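Local coordinates for protein exoenzyme S (Pseudomonas aeruginosa, PDB 6GN8) that is a secreted virulence toxin that probably acts on host proteins through a GTPase-activating domain and an ADP-ribosyltransferase domain, the latter being the part in this model, at residues S93-K98 with S157-S162. The protein carries 2 engineered substitutions. Residues are numbered along the deposited sequence; the frame is centred on the assembly and turned at random.
Sequences SAAFEK and SGIDVS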
loop_
_atom_site.group_PDB
_atom_site.type_symbol
_atom_site.label_atom_id
_atom_site.label_comp_id
_atom_site.label_asym_id
_atom_site.label_seq_id
_atom_site.Cartn_x
_atom_site.Cartn_y
_atom_site.Cartn_z
ATOM N N SER C 93 23.399 32.491 4.813
ATOM C CA SER C 93 23.174 31.466 5.854
ATOM C C SER C 93 22.223 31.981 6.929
ATOM O O SER C 93 21.282 31.286 7.271
ATOM C CB SER C 93 24.489 31.045 6.508
ATOM O OG SER C 93 25.343 30.389 5.589
ATOM N N ALA C 94 22.443 33.204 7.436
ATOM C CA ALA C 94 21.603 33.834 8.468
ATOM C C ALA C 94 20.151 33.981 7.971
ATOM O O ALA C 94 19.218 33.684 8.726
ATOM C CB ALA C 94 22.182 35.197 8.853
ATOM N N ALA C 95 19.975 34.391 6.685
ATOM C CA ALA C 95 18.687 34.553 6.008
ATOM C C ALA C 95 17.911 33.238 5.969
ATOM O O ALA C 95 16.689 33.269 6.134
ATOM C CB ALA C 95 18.893 35.075 4.582
ATOM N N PHE C 96 18.598 32.091 5.734
ATOM C CA PHE C 96 17.950 30.774 5.696
ATOM C C PHE C 96 17.586 30.318 7.121
ATOM O O PHE C 96 16.564 29.656 7.320
ATOM C CB PHE C 96 18.827 29.731 4.971
ATOM C CG PHE C 96 18.800 29.848 3.460
ATOM C CD1 PHE C 96 17.734 29.337 2.722
ATOM C CD2 PHE C 96 19.855 30.443 2.771
ATOM C CE1 PHE C 96 17.692 29.477 1.329
ATOM C CE2 PHE C 96 19.818 30.579 1.377
ATOM C CZ PHE C 96 18.733 30.091 0.665
ATOM N N GLU C 97 18.397 30.710 8.118
ATOM C CA GLU C 97 18.151 30.368 9.520
ATOM C C GLU C 97 16.838 30.958 9.997
ATOM O O GLU C 97 16.046 30.253 10.606
ATOM C CB GLU C 97 19.297 30.854 10.400
ATOM C CG GLU C 97 20.511 29.955 10.359
ATOM C CD GLU C 97 21.388 30.115 11.581
ATOM O OE1 GLU C 97 22.277 30.999 11.569
ATOM O OE2 GLU C 97 21.173 29.365 12.561
ATOM N N LYS C 98 16.588 32.234 9.662
ATOM C CA LYS C 98 15.385 32.990 10.021
ATOM C C LYS C 98 14.137 32.551 9.239
ATOM O O LYS C 98 13.025 32.664 9.753
ATOM C CB LYS C 98 15.615 34.498 9.779
ATOM C CG LYS C 98 16.642 35.123 10.713
ATOM C CD LYS C 98 16.750 36.628 10.525
ATOM C CE LYS C 98 17.792 37.203 11.444
ATOM N NZ LYS C 98 17.943 38.669 11.267
ATOM N N SER C 157 11.727 25.327 1.845
ATOM C CA SER C 157 12.768 26.133 2.530
ATOM C C SER C 157 13.472 27.197 1.661
ATOM O O SER C 157 14.469 27.782 2.103
ATOM C CB SER C 157 13.821 25.217 3.143
ATOM O OG SER C 157 13.154 24.313 4.008
ATOM N N GLY C 158 12.930 27.457 0.477
ATOM C CA GLY C 158 13.491 28.425 -0.449
ATOM C C GLY C 158 13.189 29.858 -0.063
ATOM O O GLY C 158 12.144 30.121 0.523
ATOM N N ILE C 159 14.100 30.791 -0.386
ATOM C CA ILE C 159 13.905 32.220 -0.123
ATOM C C ILE C 159 13.583 32.907 -1.453
ATOM O O ILE C 159 14.317 32.770 -2.439
ATOM C CB ILE C 159 15.114 32.877 0.625
ATOM C CG1 ILE C 159 15.233 32.299 2.071
ATOM C CG2 ILE C 159 15.016 34.441 0.636
ATOM C CD1 ILE C 159 16.459 32.663 2.756
ATOM N N ASP C 160 12.446 33.603 -1.481
ATOM C CA ASP C 160 12.019 34.361 -2.641
ATOM C C ASP C 160 12.763 35.684 -2.612
ATOM O O ASP C 160 12.652 36.439 -1.643
ATOM C CB ASP C 160 10.494 34.535 -2.642
ATOM C CG ASP C 160 9.977 35.528 -3.663
ATOM O OD1 ASP C 160 10.383 35.437 -4.840
ATOM O OD2 ASP C 160 9.161 36.392 -3.285
ATOM N N VAL C 161 13.597 35.915 -3.622
ATOM C CA VAL C 161 14.447 37.114 -3.730
ATOM C C VAL C 161 13.973 38.059 -4.851
ATOM O O VAL C 161 14.671 39.018 -5.172
ATOM C CB VAL C 161 15.942 36.718 -3.925
ATOM C CG1 VAL C 161 16.490 36.008 -2.696
ATOM C CG2 VAL C 161 16.151 35.869 -5.171
ATOM N N SER C 162 12.763 37.826 -5.402
ATOM C CA SER C 162 12.230 38.568 -6.537
ATOM C C SER C 162 12.014 40.047 -6.243
ATOM O O SER C 162 12.092 40.859 -7.166
ATOM C CB SER C 162 10.961 37.922 -7.085
ATOM O OG SER C 162 9.914 37.864 -6.136
#
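Ile159 lays its terminal methyl on the Phe96 ring: CD1 of Ile159 is 3.6 Å from the ring centroid of Phe96 and only 14° off the ring normal, a CH-pi contact over the middle of one face. The isoleucine gets there with CG1 beside its backbone N (chi1 -67°) and CD1 nearly fully extended beyond it (chi2 169°). Behind the methyl, Ile159 CG1 lies 3.8 Å from Phe96 CE1. The same methyl also meets Ala95, with Ile159 CD1 3.9 Å from Ala95 CB and 3.4 Å from Ala95 O, so it sits against both the ring and the helix backbone. At the rim of the ring, in its plane, Ser157 O lies 3.7 Å from both Phe96 CD1 and Phe96 CE1. No hydrogen bond crosses between 93-98 and 157-162; the side chains meet through buried apolar contacts, with the carbonyl oxygens of Ala95 and Ser157 beside them. Farther out, Ile159 is fixed by backbone hydrogen bonds to Leu174, Ser157 OG is hydrogen-bonded to Glu200 OE1, and Leu60 of helix 54-77 packs on Ala95. Helix 83-99 thus meets the edge strand 159-160 through Ile159, joining the helical part to the small antiparallel sheet of the mixed alpha/beta ADP-ribosyltransferase domain.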